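Local coordinates for protein CHAD domain (Ricinus communis, PDB 6QV5) that probably binds inorganic polyphosphate through an all-helical CHAD domain and can also carry a zinc ion, at residues 106-111 and 245-250; 123-128 and 266-271. All coordinates share one frame; numbering follows the deposited sequence.

Interaction 1 (106-111 and 245-250); sequences ASTLPR and NDLVVA
This is a small, buried contact, part apolar and part bridged by water, in which Thr108, near the end of helix 82-108, meets the flank of helix 224-260. Thr108 carries it with both branches of its side chain. Its CB is directed toward the second helix, and methyl CG2 of Thr108 comes 3.7 Å from Ala250 CB. The same methyl sits beside the backbone oxygen of Asp246, and Leu247 reaches it more loosely, Thr108 CG2 to Leu247 CD1 being 4.3 Å. The hydroxyl branch faces a water instead: Thr108 OG1 lies 2.7 Å from the water oxygen, which in turn donates to Asp246 O at 2.7 Å. That carbonyl thus serves two donors, the water and the amide of Ala250 one helical turn on. No direct hydrogen bond crosses between 106-111 and 245-250. In the all-helical CHAD fold, built from long helices in bundles, the contact joins a helix of the first half of the chain to the long helix 224-260 of the second. OG1 stands close to eclipsing the backbone N of Thr108 (chi1 -24°), a rotation away from the usual staggered positions; in this position Thr108 OG1 meets the water and also bonds to Val103 O, where the helix widens into a pi-type turn. Leu275 of helix 265-281 packs on Thr108 as well. On the more open flank, Arg111 folds back along its own segment: Arg111 NE donates to Ser107 O at 3.0 Å, a bent bond (137° at the hydrogen) with the acceptor tilted from the guanidinium plane. Arg111 NH2 stays 6.3 Å from Asp246 OD2, too far for a salt bridge, although the opposite charges may still attract weakly at that distance.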
ATOM      1  N   ALA A 106      15.326   6.498   5.718  1.00 73.22           N
ATOM      2  CA  ALA A 106      16.047   6.158   4.489  1.00 73.80           C
ATOM      3  C   ALA A 106      15.756   7.038   3.264  1.00 79.64           C
ATOM      4  O   ALA A 106      16.620   7.138   2.388  1.00 79.24           O
ATOM      5  CB  ALA A 106      15.803   4.698   4.138  1.00 74.47           C
ATOM      6  N   SER A 107      14.557   7.647   3.177  1.00 77.57           N
ATOM      7  CA  SER A 107      14.174   8.437   2.006  1.00 77.99           C
ATOM      8  C   SER A 107      13.890   9.924   2.270  1.00 83.13           C
ATOM      9  O   SER A 107      14.357  10.763   1.499  1.00 82.75           O
ATOM     10  CB  SER A 107      12.979   7.791   1.308  1.00 81.58           C
ATOM     11  OG  SER A 107      12.545   8.522   0.174  1.00 90.89           O
ATOM     12  N   THR A 108      13.111  10.250   3.316  1.00 80.72           N
ATOM     13  CA  THR A 108      12.696  11.628   3.592  1.00 81.20           C
ATOM     14  C   THR A 108      13.780  12.493   4.261  1.00 86.92           C
ATOM     15  O   THR A 108      13.955  13.637   3.844  1.00 86.61           O
ATOM     16  CB  THR A 108      11.376  11.667   4.366  1.00 88.60           C
ATOM     17  OG1 THR A 108      10.645  10.464   4.121  1.00 87.76           O
ATOM     18  CG2 THR A 108      10.519  12.853   3.970  1.00 87.14           C
ATOM     19  N   LEU A 109      14.484  11.981   5.290  1.00 84.78           N
ATOM     20  CA  LEU A 109      15.540  12.745   5.968  1.00 85.35           C
ATOM     21  C   LEU A 109      16.841  12.908   5.147  1.00 91.04           C
ATOM     22  O   LEU A 109      17.401  14.003   5.203  1.00 90.74           O
ATOM     23  CB  LEU A 109      15.860  12.197   7.370  1.00 85.40           C
ATOM     24  CG  LEU A 109      14.912  12.610   8.495  1.00 90.08           C
ATOM     25  CD1 LEU A 109      14.973  11.624   9.632  1.00 90.32           C
ATOM     26  CD2 LEU A 109      15.231  14.006   9.013  1.00 92.46           C
ATOM     27  N   PRO A 110      17.350  11.893   4.382  1.00 89.03           N
ATOM     28  CA  PRO A 110      18.612  12.094   3.639  1.00 89.36           C
ATOM     29  C   PRO A 110      18.609  13.180   2.558  1.00 94.64           C
ATOM     30  O   PRO A 110      19.688  13.668   2.213  1.00 94.30           O
ATOM     31  CB  PRO A 110      18.894  10.713   3.034  1.00 91.01           C
ATOM     32  CG  PRO A 110      18.120   9.764   3.871  1.00 95.25           C
ATOM     33  CD  PRO A 110      16.870  10.507   4.206  1.00 90.69           C
ATOM     34  N   ARG A 111      17.424  13.571   2.032  1.00 92.14           N
ATOM     35  CA  ARG A 111      17.331  14.613   1.001  1.00 92.34           C
ATOM     36  C   ARG A 111      17.422  16.047   1.589  1.00 97.11           C
ATOM     37  O   ARG A 111      17.374  17.023   0.832  1.00 96.80           O
ATOM     38  CB  ARG A 111      16.101  14.427   0.081  1.00 92.88           C
ATOM     39  CG  ARG A 111      14.737  14.374   0.769  1.00103.65           C
ATOM     40  CD  ARG A 111      13.614  14.066  -0.213  1.00113.95           C
ATOM     41  NE  ARG A 111      13.695  12.700  -0.738  1.00123.83           N
ATOM     42  CZ  ARG A 111      12.981  12.238  -1.761  1.00139.47           C
ATOM     43  NH1 ARG A 111      12.113  13.027  -2.385  1.00127.74           N
ATOM     44  NH2 ARG A 111      13.128  10.984  -2.168  1.00126.47           N
ATOM     45  N   ASN A 245       3.170  12.848  -0.320  1.00 69.77           N
ATOM     46  CA  ASN A 245       2.572  12.176   0.835  1.00 69.12           C
ATOM     47  C   ASN A 245       3.629  11.844   1.890  1.00 72.42           C
ATOM     48  O   ASN A 245       3.357  11.990   3.081  1.00 71.97           O
ATOM     49  CB  ASN A 245       1.815  10.917   0.402  1.00 68.72           C
ATOM     50  CG  ASN A 245       1.189  10.144   1.537  1.00 88.58           C
ATOM     51  OD1 ASN A 245       0.401  10.672   2.331  1.00 80.51           O
ATOM     52  ND2 ASN A 245       1.534   8.870   1.637  1.00 80.66           N
ATOM     53  N   ASP A 246       4.832  11.407   1.458  1.00 68.76           N
ATOM     54  CA  ASP A 246       5.951  11.084   2.350  1.00 68.68           C
ATOM     55  C   ASP A 246       6.390  12.318   3.143  1.00 72.73           C
ATOM     56  O   ASP A 246       6.700  12.204   4.327  1.00 72.30           O
ATOM     57  CB  ASP A 246       7.136  10.504   1.558  1.00 70.49           C
ATOM     58  CG  ASP A 246       6.936   9.098   1.014  1.00 79.86           C
ATOM     59  OD1 ASP A 246       5.892   8.478   1.327  1.00 79.80           O
ATOM     60  OD2 ASP A 246       7.823   8.616   0.279  1.00 86.53           O
ATOM     61  N   LEU A 247       6.364  13.496   2.491  1.00 69.56           N
ATOM     62  CA  LEU A 247       6.710  14.799   3.057  1.00 69.50           C
ATOM     63  C   LEU A 247       5.735  15.201   4.177  1.00 73.19           C
ATOM     64  O   LEU A 247       6.184  15.640   5.237  1.00 72.46           O
ATOM     65  CB  LEU A 247       6.692  15.856   1.934  1.00 69.69           C
ATOM     66  CG  LEU A 247       8.012  16.276   1.260  1.00 74.56           C
ATOM     67  CD1 LEU A 247       8.779  15.089   0.676  1.00 74.91           C
ATOM     68  CD2 LEU A 247       7.734  17.245   0.139  1.00 77.12           C
ATOM     69  N   VAL A 248       4.409  15.029   3.952  1.00 69.98           N
ATOM     70  CA  VAL A 248       3.374  15.384   4.931  1.00 69.81           C
ATOM     71  C   VAL A 248       3.341  14.378   6.111  1.00 72.80           C
ATOM     72  O   VAL A 248       3.034  14.787   7.233  1.00 72.60           O
ATOM     73  CB  VAL A 248       1.977  15.639   4.284  1.00 73.98           C
ATOM     74  CG1 VAL A 248       1.252  14.347   3.920  1.00 73.79           C
ATOM     75  CG2 VAL A 248       1.102  16.527   5.166  1.00 73.92           C
ATOM     76  N   VAL A 249       3.689  13.091   5.864  1.00 68.48           N
ATOM     77  CA  VAL A 249       3.748  12.047   6.899  1.00 67.76           C
ATOM     78  C   VAL A 249       4.940  12.357   7.821  1.00 70.75           C
ATOM     79  O   VAL A 249       4.802  12.288   9.045  1.00 70.01           O
ATOM     80  CB  VAL A 249       3.783  10.607   6.293  1.00 71.55           C
ATOM     81  CG1 VAL A 249       4.225   9.559   7.317  1.00 71.20           C
ATOM     82  CG2 VAL A 249       2.425  10.228   5.703  1.00 71.35           C
ATOM     83  N   ALA A 250       6.082  12.761   7.221  1.00 66.98           N
ATOM     84  CA  ALA A 250       7.316  13.150   7.911  1.00 66.64           C
ATOM     85  C   ALA A 250       7.072  14.289   8.909  1.00 70.43           C
ATOM     86  O   ALA A 250       7.542  14.209  10.044  1.00 69.61           O
ATOM     87  CB  ALA A 250       8.368  13.564   6.899  1.00 67.27           C
TER
HETATM   88  O   HOH W   1       8.323  10.413   5.524  1.00 54.39           O

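Interaction 2 (123-128 and 266-271); sequences LELNAL and EAVQFA
The flat group met here is the backbone peptide that follows Ala267: methyl CD2 of Leu125 lies above the plane of that peptide at its oxygen, 3.6 Å from Ala267 O, and the oxygen also accepts the amide of Ala271 in the ordinary helical bond. Helix 122-145 and helix 265-281 pack almost perpendicularly in this all-helical CHAD fold, the short segments 123-128 and 266-271 crossing at -94° with their axes 9.7 Å apart. Such a steep crossing confines the contact to one site, and Leu125 supplies most of it from its side. Its CB points toward the other helix, and CG, anti to the backbone N (chi1 178°), turns so that the fork lies alongside Val268 and Ala271, where the two methyls part. Leu125 CD2 goes on to Ala271 CB at 3.8 Å; CD1 turns to the neighbouring Val268. At the base of the fork small groups meet, Leu125 CB lying 4.0 Å from Ala267 CB; Ala271 presents its methyl to the leucine, and Ala267 its methyl and its carbonyl oxygen. Helix 224-260 packs on the same residues, with Leu254 touching both Val268 and Ala271, and Ala258 also touching Val268. Leu125 and Val268 cross at about a right angle, and they meet at Leu125 CD1 and Val268 CG2, 3.7 Å apart.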
ATOM      1  N   LEU A 123      22.455  15.261  12.753  1.00100.99           N
ATOM      2  CA  LEU A 123      23.161  13.997  12.986  1.00 99.99           C
ATOM      3  C   LEU A 123      22.592  13.260  14.203  1.00101.35           C
ATOM      4  O   LEU A 123      22.412  12.042  14.146  1.00100.89           O
ATOM      5  CB  LEU A 123      24.672  14.225  13.147  1.00100.14           C
ATOM      6  CG  LEU A 123      25.453  14.416  11.851  1.00105.00           C
ATOM      7  CD1 LEU A 123      25.736  15.885  11.594  1.00105.22           C
ATOM      8  CD2 LEU A 123      26.753  13.640  11.885  1.00107.64           C
ATOM      9  N   GLU A 124      22.293  14.003  15.290  1.00 95.84           N
ATOM     10  CA  GLU A 124      21.703  13.444  16.511  1.00 94.75           C
ATOM     11  C   GLU A 124      20.220  13.106  16.305  1.00 96.16           C
ATOM     12  O   GLU A 124      19.702  12.208  16.969  1.00 95.82           O
ATOM     13  CB  GLU A 124      21.938  14.352  17.738  1.00 96.18           C
ATOM     14  CG  GLU A 124      21.315  15.737  17.660  1.00107.61           C
ATOM     15  CD  GLU A 124      21.837  16.740  18.671  1.00129.89           C
ATOM     16  OE1 GLU A 124      21.711  16.482  19.891  1.00126.58           O
ATOM     17  OE2 GLU A 124      22.361  17.792  18.242  1.00123.50           O
ATOM     18  N   LEU A 125      19.552  13.816  15.369  1.00 90.80           N
ATOM     19  CA  LEU A 125      18.152  13.594  15.001  1.00 89.70           C
ATOM     20  C   LEU A 125      18.037  12.282  14.217  1.00 91.21           C
ATOM     21  O   LEU A 125      17.109  11.511  14.459  1.00 90.55           O
ATOM     22  CB  LEU A 125      17.606  14.782  14.179  1.00 89.71           C
ATOM     23  CG  LEU A 125      16.158  14.686  13.670  1.00 94.40           C
ATOM     24  CD1 LEU A 125      15.156  14.783  14.804  1.00 94.58           C
ATOM     25  CD2 LEU A 125      15.873  15.756  12.646  1.00 97.00           C
ATOM     26  N   ASN A 126      19.003  12.027  13.305  1.00 86.16           N
ATOM     27  CA  ASN A 126      19.088  10.813  12.490  1.00 85.25           C
ATOM     28  C   ASN A 126      19.266   9.581  13.384  1.00 87.27           C
ATOM     29  O   ASN A 126      18.701   8.529  13.088  1.00 86.87           O
ATOM     30  CB  ASN A 126      20.236  10.921  11.487  1.00 86.72           C
ATOM     31  CG  ASN A 126      20.222   9.841  10.437  1.00114.28           C
ATOM     32  OD1 ASN A 126      19.505   9.925   9.433  1.00110.14           O
ATOM     33  ND2 ASN A 126      21.014   8.801  10.647  1.00106.93           N
ATOM     34  N   ALA A 127      20.032   9.729  14.486  1.00 82.34           N
ATOM     35  CA  ALA A 127      20.278   8.683  15.479  1.00 81.44           C
ATOM     36  C   ALA A 127      19.010   8.414  16.298  1.00 83.33           C
ATOM     37  O   ALA A 127      18.743   7.259  16.638  1.00 83.01           O
ATOM     38  CB  ALA A 127      21.419   9.092  16.397  1.00 82.22           C
ATOM     39  N   LEU A 128      18.228   9.478  16.597  1.00 78.13           N
ATOM     40  CA  LEU A 128      16.969   9.388  17.342  1.00 77.08           C
ATOM     41  C   LEU A 128      15.881   8.726  16.489  1.00 78.19           C
ATOM     42  O   LEU A 128      15.164   7.867  16.995  1.00 77.70           O
ATOM     43  CB  LEU A 128      16.521  10.777  17.848  1.00 77.30           C
ATOM     44  CG  LEU A 128      15.236  10.852  18.700  1.00 82.34           C
ATOM     45  CD1 LEU A 128      15.418  10.194  20.066  1.00 82.61           C
ATOM     46  CD2 LEU A 128      14.799  12.289  18.891  1.00 85.14           C
ATOM     47  N   GLU A 266      14.654  21.391  18.735  1.00 84.19           N
ATOM     48  CA  GLU A 266      15.345  22.354  17.867  1.00 83.39           C
ATOM     49  C   GLU A 266      15.707  21.719  16.522  1.00 85.68           C
ATOM     50  O   GLU A 266      15.489  22.336  15.478  1.00 85.22           O
ATOM     51  CB  GLU A 266      16.598  22.917  18.555  1.00 84.79           C
ATOM     52  CG  GLU A 266      16.300  23.999  19.578  1.00 96.09           C
ATOM     53  CD  GLU A 266      17.528  24.577  20.254  1.00118.78           C
ATOM     54  OE1 GLU A 266      17.726  24.302  21.459  1.00112.83           O
ATOM     55  OE2 GLU A 266      18.292  25.306  19.580  1.00115.20           O
ATOM     56  N   ALA A 267      16.237  20.478  16.554  1.00 81.13           N
ATOM     57  CA  ALA A 267      16.607  19.699  15.372  1.00 80.47           C
ATOM     58  C   ALA A 267      15.355  19.263  14.604  1.00 83.06           C
ATOM     59  O   ALA A 267      15.381  19.228  13.373  1.00 82.65           O
ATOM     60  CB  ALA A 267      17.417  18.481  15.783  1.00 81.22           C
ATOM     61  N   VAL A 268      14.259  18.949  15.340  1.00 78.57           N
ATOM     62  CA  VAL A 268      12.960  18.537  14.794  1.00 77.80           C
ATOM     63  C   VAL A 268      12.348  19.694  13.992  1.00 80.48           C
ATOM     64  O   VAL A 268      11.988  19.502  12.830  1.00 80.10           O
ATOM     65  CB  VAL A 268      11.992  18.025  15.903  1.00 81.53           C
ATOM     66  CG1 VAL A 268      10.565  17.888  15.380  1.00 81.20           C
ATOM     67  CG2 VAL A 268      12.469  16.705  16.498  1.00 81.32           C
ATOM     68  N   GLN A 269      12.241  20.889  14.618  1.00 76.11           N
ATOM     69  CA  GLN A 269      11.683  22.099  14.009  1.00 75.68           C
ATOM     70  C   GLN A 269      12.437  22.524  12.745  1.00 78.46           C
ATOM     71  O   GLN A 269      11.807  23.020  11.810  1.00 77.97           O
ATOM     72  CB  GLN A 269      11.589  23.250  15.027  1.00 77.08           C
ATOM     73  CG  GLN A 269      10.479  23.082  16.070  1.00 90.97           C
ATOM     74  CD  GLN A 269       9.099  23.347  15.522  1.00108.15           C
ATOM     75  OE1 GLN A 269       8.437  22.456  14.979  1.00101.16           O
ATOM     76  NE2 GLN A 269       8.630  24.578  15.659  1.00102.29           N
ATOM     77  N   PHE A 270      13.770  22.285  12.702  1.00 74.28           N
ATOM     78  CA  PHE A 270      14.619  22.573  11.545  1.00 73.93           C
ATOM     79  C   PHE A 270      14.233  21.661  10.381  1.00 76.14           C
ATOM     80  O   PHE A 270      14.099  22.137   9.252  1.00 75.19           O
ATOM     81  CB  PHE A 270      16.116  22.419  11.894  1.00 76.04           C
ATOM     82  CG  PHE A 270      17.055  22.823  10.779  1.00 77.94           C
ATOM     83  CD1 PHE A 270      17.473  24.141  10.644  1.00 81.17           C
ATOM     84  CD2 PHE A 270      17.514  21.886   9.859  1.00 80.35           C
ATOM     85  CE1 PHE A 270      18.331  24.517   9.603  1.00 82.33           C
ATOM     86  CE2 PHE A 270      18.364  22.264   8.815  1.00 83.27           C
ATOM     87  CZ  PHE A 270      18.769  23.575   8.697  1.00 81.41           C
ATOM     88  N   ALA A 271      14.052  20.353  10.665  1.00 71.91           N
ATOM     89  CA  ALA A 271      13.654  19.339   9.692  1.00 71.16           C
ATOM     90  C   ALA A 271      12.224  19.598   9.215  1.00 74.16           C
ATOM     91  O   ALA A 271      11.963  19.507   8.017  1.00 73.37           O
ATOM     92  CB  ALA A 271      13.764  17.952  10.306  1.00 71.90           C
TER

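Overall arrangement
Interactions 1 and 2 are neighbours on the same side of the chain's centre, about 13 Å apart between their centres, and they touch through packing of Leu109 CD2 on Leu125 CD2 at 4.1 Å. Their segments alternate along the sequence: helices 82-108 and 122-145, consecutive in the chain, each meet one of another consecutive pair, 224-260 and 265-281. Helix 265-281, which carries 266-271, also reaches interaction 1. Both contacts lie away from the zinc site of His52 and His138, though His138 belongs to the same helix as 123-128. Interaction 2 is the more peripheral, its centre about 28 Å from the chain centre against about 16 Å.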